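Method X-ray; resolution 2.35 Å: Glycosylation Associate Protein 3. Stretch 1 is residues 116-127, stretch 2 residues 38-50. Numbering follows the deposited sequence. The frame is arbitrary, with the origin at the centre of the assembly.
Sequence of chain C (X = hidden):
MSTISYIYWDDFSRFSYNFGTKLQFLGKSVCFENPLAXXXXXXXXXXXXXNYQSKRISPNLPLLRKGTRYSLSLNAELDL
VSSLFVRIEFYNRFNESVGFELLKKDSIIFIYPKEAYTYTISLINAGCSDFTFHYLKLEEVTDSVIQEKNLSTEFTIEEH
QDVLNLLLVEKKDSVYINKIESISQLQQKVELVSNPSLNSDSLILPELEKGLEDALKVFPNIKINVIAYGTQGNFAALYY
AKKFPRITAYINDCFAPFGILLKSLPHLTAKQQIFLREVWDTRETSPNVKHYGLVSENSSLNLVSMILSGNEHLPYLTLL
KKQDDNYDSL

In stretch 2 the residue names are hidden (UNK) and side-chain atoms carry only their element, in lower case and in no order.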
ATOM      1  N   ALA C 116       3.941 -27.411 -10.383  1.00 32.52           N
ATOM      2  CA  ALA C 116       2.892 -26.523  -9.914  1.00 32.17           C
ATOM      3  C   ALA C 116       2.029 -26.067 -11.089  1.00 32.14           C
ATOM      4  O   ALA C 116       2.541 -25.525 -12.071  1.00 32.80           O
ATOM      5  CB  ALA C 116       3.502 -25.317  -9.195  1.00 32.91           C
ATOM      6  N   TYR C 117       0.726 -26.314 -10.995  1.00 30.74           N
ATOM      7  CA  TYR C 117      -0.270 -25.678 -11.845  1.00 31.08           C
ATOM      8  C   TYR C 117      -0.867 -24.443 -11.176  1.00 30.96           C
ATOM      9  O   TYR C 117      -0.910 -23.367 -11.778  1.00 29.81           O
ATOM     10  CB  TYR C 117      -1.394 -26.663 -12.203  1.00 30.27           C
ATOM     11  CG  TYR C 117      -2.287 -26.124 -13.294  1.00 34.77           C
ATOM     12  CD1 TYR C 117      -1.776 -25.885 -14.577  1.00 30.35           C
ATOM     13  CD2 TYR C 117      -3.624 -25.806 -13.042  1.00 30.65           C
ATOM     14  CE1 TYR C 117      -2.570 -25.354 -15.584  1.00 31.07           C
ATOM     15  CE2 TYR C 117      -4.449 -25.291 -14.064  1.00 30.27           C
ATOM     16  CZ  TYR C 117      -3.910 -25.074 -15.334  1.00 34.36           C
ATOM     17  OH  TYR C 117      -4.678 -24.556 -16.357  1.00 32.45           O
ATOM     18  N   THR C 118      -1.329 -24.576  -9.935  1.00 27.41           N
ATOM     19  CA  THR C 118      -1.776 -23.449  -9.126  1.00 32.30           C
ATOM     20  C   THR C 118      -1.070 -23.478  -7.773  1.00 31.93           C
ATOM     21  O   THR C 118      -0.326 -24.412  -7.454  1.00 30.83           O
ATOM     22  CB  THR C 118      -3.299 -23.468  -8.908  1.00 30.11           C
ATOM     23  OG1 THR C 118      -3.646 -24.595  -8.096  1.00 29.97           O
ATOM     24  CG2 THR C 118      -4.030 -23.548 -10.235  1.00 28.36           C
ATOM     25  N   TYR C 119      -1.319 -22.456  -6.957  1.00 27.13           N
ATOM     26  CA  TYR C 119      -0.778 -22.471  -5.604  1.00 29.02           C
ATOM     27  C   TYR C 119      -1.682 -21.663  -4.680  1.00 28.04           C
ATOM     28  O   TYR C 119      -2.495 -20.849  -5.117  1.00 27.94           O
ATOM     29  CB  TYR C 119       0.682 -21.958  -5.563  1.00 27.24           C
ATOM     30  CG  TYR C 119       0.876 -20.475  -5.850  1.00 28.31           C
ATOM     31  CD1 TYR C 119       0.761 -19.964  -7.147  1.00 28.26           C
ATOM     32  CD2 TYR C 119       1.167 -19.577  -4.819  1.00 29.27           C
ATOM     33  CE1 TYR C 119       0.933 -18.608  -7.404  1.00 28.01           C
ATOM     34  CE2 TYR C 119       1.345 -18.209  -5.069  1.00 29.72           C
ATOM     35  CZ  TYR C 119       1.229 -17.735  -6.361  1.00 27.29           C
ATOM     36  OH  TYR C 119       1.405 -16.394  -6.609  1.00 25.68           O
ATOM     37  N   THR C 120      -1.557 -21.928  -3.393  1.00 27.44           N
ATOM     38  CA  THR C 120      -2.275 -21.189  -2.369  1.00 29.13           C
ATOM     39  C   THR C 120      -1.278 -20.733  -1.322  1.00 29.85           C
ATOM     40  O   THR C 120      -0.206 -21.314  -1.167  1.00 31.24           O
ATOM     41  CB  THR C 120      -3.347 -22.039  -1.675  1.00 28.22           C
ATOM     42  OG1 THR C 120      -2.696 -23.097  -0.969  1.00 30.86           O
ATOM     43  CG2 THR C 120      -4.364 -22.621  -2.681  1.00 24.67           C
ATOM     44  N   ILE C 121      -1.648 -19.705  -0.569  1.00 32.64           N
ATOM     45  CA  ILE C 121      -0.865 -19.281   0.586  1.00 30.76           C
ATOM     46  C   ILE C 121      -1.816 -19.178   1.762  1.00 31.93           C
ATOM     47  O   ILE C 121      -2.885 -18.576   1.638  1.00 31.79           O
ATOM     48  CB  ILE C 121      -0.140 -17.945   0.338  1.00 27.98           C
ATOM     49  CG1 ILE C 121       0.805 -18.069  -0.863  1.00 30.07           C
ATOM     50  CG2 ILE C 121       0.617 -17.551   1.563  1.00 28.26           C
ATOM     51  CD1 ILE C 121       1.423 -16.744  -1.328  1.00 28.87           C
ATOM     52  N   SER C 122      -1.439 -19.777   2.891  1.00 33.74           N
ATOM     53  CA  SER C 122      -2.296 -19.849   4.066  1.00 32.19           C
ATOM     54  C   SER C 122      -1.591 -19.265   5.278  1.00 36.10           C
ATOM     55  O   SER C 122      -0.434 -19.597   5.556  1.00 33.83           O
ATOM     56  CB  SER C 122      -2.708 -21.290   4.364  1.00 32.39           C
ATOM     57  OG  SER C 122      -3.609 -21.758   3.392  1.00 32.79           O
ATOM     58  N   LEU C 123      -2.295 -18.388   5.986  1.00 38.72           N
ATOM     59  CA  LEU C 123      -1.890 -17.943   7.310  1.00 40.08           C
ATOM     60  C   LEU C 123      -2.319 -18.999   8.316  1.00 43.28           C
ATOM     61  O   LEU C 123      -3.491 -19.395   8.344  1.00 42.88           O
ATOM     62  CB  LEU C 123      -2.556 -16.610   7.633  1.00 39.02           C
ATOM     63  CG  LEU C 123      -1.897 -15.540   8.486  1.00 46.17           C
ATOM     64  CD1 LEU C 123      -0.598 -15.080   7.833  1.00 42.02           C
ATOM     65  CD2 LEU C 123      -2.876 -14.355   8.654  1.00 40.76           C
ATOM     66  N   ILE C 124      -1.383 -19.473   9.130  1.00 44.86           N
ATOM     67  CA  ILE C 124      -1.674 -20.544  10.076  1.00 49.19           C
ATOM     68  C   ILE C 124      -1.314 -20.096  11.488  1.00 50.83           C
ATOM     69  O   ILE C 124      -0.187 -19.655  11.741  1.00 53.31           O
ATOM     70  CB  ILE C 124      -0.948 -21.842   9.696  1.00 51.40           C
ATOM     71  CG1 ILE C 124      -1.356 -22.253   8.282  1.00 48.49           C
ATOM     72  CG2 ILE C 124      -1.297 -22.935  10.681  1.00 54.31           C
ATOM     73  CD1 ILE C 124      -0.745 -23.535   7.814  1.00 43.56           C
ATOM     74  N   ASN C 125      -2.285 -20.206  12.397  1.00 58.34           N
ATOM     75  CA  ASN C 125      -2.106 -19.878  13.807  1.00 63.74           C
ATOM     76  C   ASN C 125      -1.624 -21.118  14.548  1.00 64.82           C
ATOM     77  O   ASN C 125      -2.275 -22.170  14.490  1.00 60.85           O
ATOM     78  CB  ASN C 125      -3.418 -19.373  14.418  1.00 60.76           C
ATOM     79  CG  ASN C 125      -3.254 -18.900  15.861  1.00 63.42           C
ATOM     80  OD1 ASN C 125      -2.216 -18.356  16.230  1.00 67.66           O
ATOM     81  ND2 ASN C 125      -4.282 -19.103  16.676  1.00 63.85           N
ATOM     82  N   ALA C 126      -0.494 -20.990  15.246  1.00 63.30           N
ATOM     83  CA  ALA C 126       0.063 -22.089  16.026  1.00 70.11           C
ATOM     84  C   ALA C 126       0.076 -21.762  17.521  1.00 69.77           C
ATOM     85  O   ALA C 126       1.147 -21.652  18.128  1.00 68.83           O
ATOM     86  CB  ALA C 126       1.477 -22.414  15.535  1.00 64.85           C
ATOM     87  N   GLY C 127      -1.108 -21.597  18.114  1.00 65.54           N
ATOM     88  CA  GLY C 127      -1.239 -21.303  19.529  1.00 65.67           C
ATOM     89  C   GLY C 127      -1.136 -19.844  19.936  1.00 67.18           C
ATOM     90  O   GLY C 127      -1.053 -19.566  21.137  1.00 67.56           O
ATOM     91  N   UNK C  38      -6.133 -21.362  19.933  1.00 68.85           N
ATOM     92  CA  UNK C  38      -6.269 -22.693  19.322  1.00 65.07           C
ATOM     93  C   UNK C  38      -4.994 -23.141  18.620  1.00 67.45           C
ATOM     94  O   UNK C  38      -4.151 -22.340  18.212  1.00 70.35           O
ATOM     95  c   UNK C  38      -7.416 -22.513  18.326  1.00 60.07           C
ATOM     96  c   UNK C  38      -8.193 -21.358  18.854  1.00 61.30           C
ATOM     97  c   UNK C  38      -7.170 -20.435  19.450  1.00 65.70           C
ATOM     98  N   UNK C  39      -4.878 -24.456  18.461  1.00 68.59           N
ATOM     99  CA  UNK C  39      -3.561 -25.055  18.303  1.00 70.70           C
ATOM    100  C   UNK C  39      -3.061 -24.986  16.867  1.00 66.66           C
ATOM    101  O   UNK C  39      -1.877 -24.719  16.634  1.00 68.54           O
ATOM    102  o   UNK C  39      -2.579 -27.250  18.183  1.00 76.11           O
ATOM    103  c   UNK C  39      -3.597 -26.498  18.797  1.00 72.00           C
ATOM    104  N   UNK C  40      -3.931 -25.243  15.895  1.00 64.76           N
ATOM    105  CA  UNK C  40      -3.546 -25.106  14.491  1.00 70.71           C
ATOM    106  C   UNK C  40      -4.814 -24.775  13.715  1.00 65.76           C
ATOM    107  O   UNK C  40      -5.641 -25.652  13.460  1.00 74.83           O
ATOM    108  c   UNK C  40      -2.866 -26.358  13.949  1.00 69.36           C
ATOM    109  o   UNK C  40      -1.974 -26.015  12.895  1.00 68.23           O
ATOM    110  N   UNK C  41      -4.960 -23.509  13.363  1.00 60.14           N
ATOM    111  CA  UNK C  41      -6.096 -23.029  12.598  1.00 56.90           C
ATOM    112  C   UNK C  41      -5.592 -22.437  11.292  1.00 59.09           C
ATOM    113  O   UNK C  41      -4.619 -21.671  11.280  1.00 54.63           O
ATOM    114  o   UNK C  41      -7.047 -22.388  14.733  1.00 66.33           O
ATOM    115  c   UNK C  41      -8.258 -21.736  12.717  1.00 57.97           C
ATOM    116  c   UNK C  41      -6.883 -21.971  13.371  1.00 59.90           C
ATOM    117  N   UNK C  42      -6.241 -22.811  10.199  1.00 56.50           N
ATOM    118  CA  UNK C  42      -6.030 -22.139   8.924  1.00 49.63           C
ATOM    119  C   UNK C  42      -6.864 -20.868   8.995  1.00 46.80           C
ATOM    120  O   UNK C  42      -8.087 -20.915   8.882  1.00 47.53           O
ATOM    121  o   UNK C  42      -5.075 -23.097   5.799  1.00 47.91           O
ATOM    122  c   UNK C  42      -6.440 -23.042   7.767  1.00 47.53           C
ATOM    123  c   UNK C  42      -5.967 -22.526   6.424  1.00 50.00           C
ATOM    124  n   UNK C  42      -6.570 -21.436   5.972  1.00 52.46           N
ATOM    125  N   UNK C  43      -6.205 -19.726   9.237  1.00 45.95           N
ATOM    126  CA  UNK C  43      -6.935 -18.480   9.466  1.00 39.92           C
ATOM    127  C   UNK C  43      -7.410 -17.854   8.172  1.00 41.85           C
ATOM    128  O   UNK C  43      -8.435 -17.160   8.165  1.00 38.25           O
ATOM    129  c   UNK C  43      -6.561 -17.656  12.664  1.00 48.51           C
ATOM    130  c   UNK C  43      -5.508 -17.854  11.564  1.00 48.10           C
ATOM    131  c   UNK C  43      -6.064 -17.462  10.201  1.00 39.86           C
ATOM    132  c   UNK C  43      -4.259 -17.041  11.853  1.00 48.82           C
ATOM    133  N   UNK C  44      -6.673 -18.072   7.083  1.00 37.52           N
ATOM    134  CA  UNK C  44      -6.997 -17.437   5.820  1.00 37.91           C
ATOM    135  C   UNK C  44      -6.164 -18.075   4.722  1.00 37.07           C
ATOM    136  O   UNK C  44      -4.997 -18.413   4.941  1.00 34.31           O
ATOM    137  c   UNK C  44      -7.062 -14.255   2.489  1.00 39.49           C
ATOM    138  o   UNK C  44      -8.985 -13.484   1.296  1.00 45.69           O
ATOM    139  c   UNK C  44      -7.328 -15.240   4.682  1.00 39.35           C
ATOM    140  c   UNK C  44      -9.250 -14.464   3.451  1.00 42.95           C
ATOM    141  c   UNK C  44      -8.430 -14.058   2.415  1.00 42.22           C
ATOM    142  c   UNK C  44      -8.700 -15.045   4.575  1.00 39.75           C
ATOM    143  c   UNK C  44      -6.745 -15.919   5.882  1.00 36.57           C
ATOM    144  c   UNK C  44      -6.520 -14.857   3.615  1.00 37.29           C
ATOM    145  N   UNK C  45      -6.759 -18.216   3.539  1.00 36.69           N
ATOM    146  CA  UNK C  45      -6.068 -18.781   2.386  1.00 35.83           C
ATOM    147  C   UNK C  45      -6.297 -17.907   1.160  1.00 34.13           C
ATOM    148  O   UNK C  45      -7.443 -17.607   0.808  1.00 33.79           O
ATOM    149  c   UNK C  45      -6.528 -20.220   2.103  1.00 31.68           C
ATOM    150  c   UNK C  45      -5.918 -20.739   0.792  1.00 30.49           C
ATOM    151  o   UNK C  45      -6.080 -21.072   3.161  1.00 35.79           O
ATOM    152  N   UNK C  46      -5.199 -17.511   0.522  1.00 33.46           N
ATOM    153  CA  UNK C  46      -5.171 -16.845  -0.771  1.00 30.52           C
ATOM    154  C   UNK C  46      -4.953 -17.869  -1.883  1.00 29.91           C
ATOM    155  O   UNK C  46      -4.319 -18.907  -1.679  1.00 31.35           O
ATOM    156  c   UNK C  46      -3.593 -14.691   1.501  1.00 33.84           C
ATOM    157  c   UNK C  46      -4.042 -15.816  -0.822  1.00 31.24           C
ATOM    158  c   UNK C  46      -3.878 -13.419   2.049  1.00 38.18           C
ATOM    159  c   UNK C  46      -2.840 -13.999   4.095  1.00 33.87           C
ATOM    160  c   UNK C  46      -4.688 -13.479  -0.033  1.00 36.44           C
ATOM    161  c   UNK C  46      -2.539 -15.268   3.575  1.00 34.76           C
ATOM    162  c   UNK C  46      -4.128 -14.705   0.167  1.00 35.79           C
ATOM    163  c   UNK C  46      -2.915 -15.628   2.286  1.00 31.12           C
ATOM    164  c   UNK C  46      -3.509 -13.062   3.351  1.00 35.12           C
ATOM    165  n   UNK C  46      -4.554 -12.704   1.095  1.00 37.80           N
ATOM    166  N   UNK C  47      -5.435 -17.552  -3.085  1.00 27.87           N
ATOM    167  CA  UNK C  47      -5.367 -18.534  -4.161  1.00 30.28           C
ATOM    168  C   UNK C  47      -4.972 -17.889  -5.488  1.00 28.56           C
ATOM    169  O   UNK C  47      -5.343 -16.748  -5.781  1.00 30.63           O
ATOM    170  c   UNK C  47      -6.709 -19.276  -4.323  1.00 27.45           C
ATOM    171  o   UNK C  47      -6.602 -20.193  -5.399  1.00 37.46           O
ATOM    172  N   UNK C  48      -4.234 -18.652  -6.299  1.00 25.69           N
ATOM    173  CA  UNK C  48      -3.784 -18.219  -7.617  1.00 27.71           C
ATOM    174  C   UNK C  48      -4.795 -18.503  -8.727  1.00 28.16           C
ATOM    175  O   UNK C  48      -4.552 -18.118  -9.879  1.00 28.17           O
ATOM    176  c   UNK C  48      -2.428 -18.873  -7.967  1.00 25.18           C
ATOM    177  o   UNK C  48      -2.541 -20.138  -8.605  1.00 23.66           O
ATOM    178  N   UNK C  49      -5.907 -19.167  -8.421  1.00 29.93           N
ATOM    179  CA  UNK C  49      -6.902 -19.519  -9.426  1.00 28.81           C
ATOM    180  C   UNK C  49      -8.234 -19.772  -8.740  1.00 27.74           C
ATOM    181  O   UNK C  49      -8.269 -20.362  -7.661  1.00 31.02           O
ATOM    182  o   UNK C  49      -5.633 -21.708 -12.752  1.00 29.50           O
ATOM    183  n   UNK C  49      -7.565 -22.879 -12.958  1.00 32.89           N
ATOM    184  c   UNK C  49      -6.820 -21.940 -12.398  1.00 33.15           C
ATOM    185  c   UNK C  49      -6.483 -20.760 -10.210  1.00 28.95           C
ATOM    186  c   UNK C  49      -7.483 -21.177 -11.267  1.00 23.91           C
ATOM    187  N   UNK C  50      -9.320 -19.318  -9.366  1.00 27.35           N
ATOM    188  CA  UNK C  50     -10.671 -19.514  -8.856  1.00 24.32           C
ATOM    189  C   UNK C  50     -11.628 -19.755 -10.021  1.00 26.03           C
ATOM    190  O   UNK C  50     -11.351 -19.403 -11.166  1.00 29.19           O
ATOM    191  c   UNK C  50     -10.234 -17.828  -6.997  1.00 24.53           C
ATOM    192  c   UNK C  50     -11.195 -18.292  -8.073  1.00 26.67           C
ATOM    193  o   UNK C  50     -11.433 -17.207  -8.993  1.00 26.15           O
TER
HETATM  194  O   HOH W   1      -1.751 -20.694 -11.216  1.00 28.08           O

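Position 38 has three side-chain carbons closing a ring onto its own backbone N, which makes it Pro38. Its carbonyl O accepts a weak hydrogen bond from Gly127 N at 3.1 Å. Position 39 carries one carbon and then one oxygen, pointing away from stretch 1: Ser39. Its contact is made by backbone, with Ala126 CA 3.3 Å from Ser39 O. Position 40 repeats the pattern, one carbon and one oxygen, the oxygen 3.9 Å from Ile124 CG2; this is Ser40.

At position 41 one carbon bears an oxygen and a carbon, the branched pattern of Thr41. It begins the strand and pairs with Asn125 in both directions: Asn125 N to Thr41 O is 3.0 Å and Thr41 N to Asn125 O is 3.2 Å.

Position 42 has two carbons, the second carrying one oxygen and one nitrogen, and the side-chain oxygen of position 42 lies 3.1 Å from Ser122 OG. That amide is short, hence Asn42. Position 43 offers four carbons forked at the second, with no heteroatom; one tip reaches 3.6 Å from Asn125 CB and also nears the side chain of Leu123. This is Leu43, whose N donates to Leu123 O at 2.9 Å. Here the register slips by one residue, a beta bulge, and the leucine points toward stretch 1.

Position 44 shows one carbon and then a six-carbon ring bearing an oxygen, its end leading away from stretch 1: Tyr44. Its backbone does the pairing, Leu123 N giving a 2.9 Å hydrogen bond to Tyr44 O. Position 45 has one carbon bearing an oxygen and a carbon, the oxygen 2.6 Å from Ser122 OG. It is Thr45, and the two hydroxyls are hydrogen-bonded; Asn42 ND2 also donates to Thr45 OG1 at 2.9 Å, tying the residues that flank the bulge.

Position 46 carries fused five- and six-membered rings holding eight carbons and one nitrogen after the first carbon. Ring carbons of position 46 lie 4.1 Å from Ile121 CG2 and 4.3 Å from Leu123 CB, so it is Trp46, and its indole nitrogen is satisfied elsewhere in the structure. Position 47, one carbon and one oxygen, lies opposite Thr120: Ser47, whose OG donates to the backbone O of position 49 at 2.8 Å.

Position 48 is again one carbon and one oxygen, now pointing toward stretch 1, with the oxygen accepting from Tyr119 N at 3.1 Å. This is Ser48; a water links its OG to Tyr117 O. Position 49 has three carbons, the third bearing oxygen and nitrogen, the oxygen 3.5 Å from Thr118 CG2: Gln49. Position 50, one carbon bearing an oxygen and a carbon, touches nothing here and is Thr50.

The rule is an antiparallel ladder with unlike faces. Ile121, Leu123 and Trp46 pack on one, while Ser122, Asn42 and Thr45 form a polar cluster on the other. Where strand pairing ends, Ser48 takes Tyr119 N with its side chain.

Stretch 2, residues 38-50: PSSTNLYTWSSQT
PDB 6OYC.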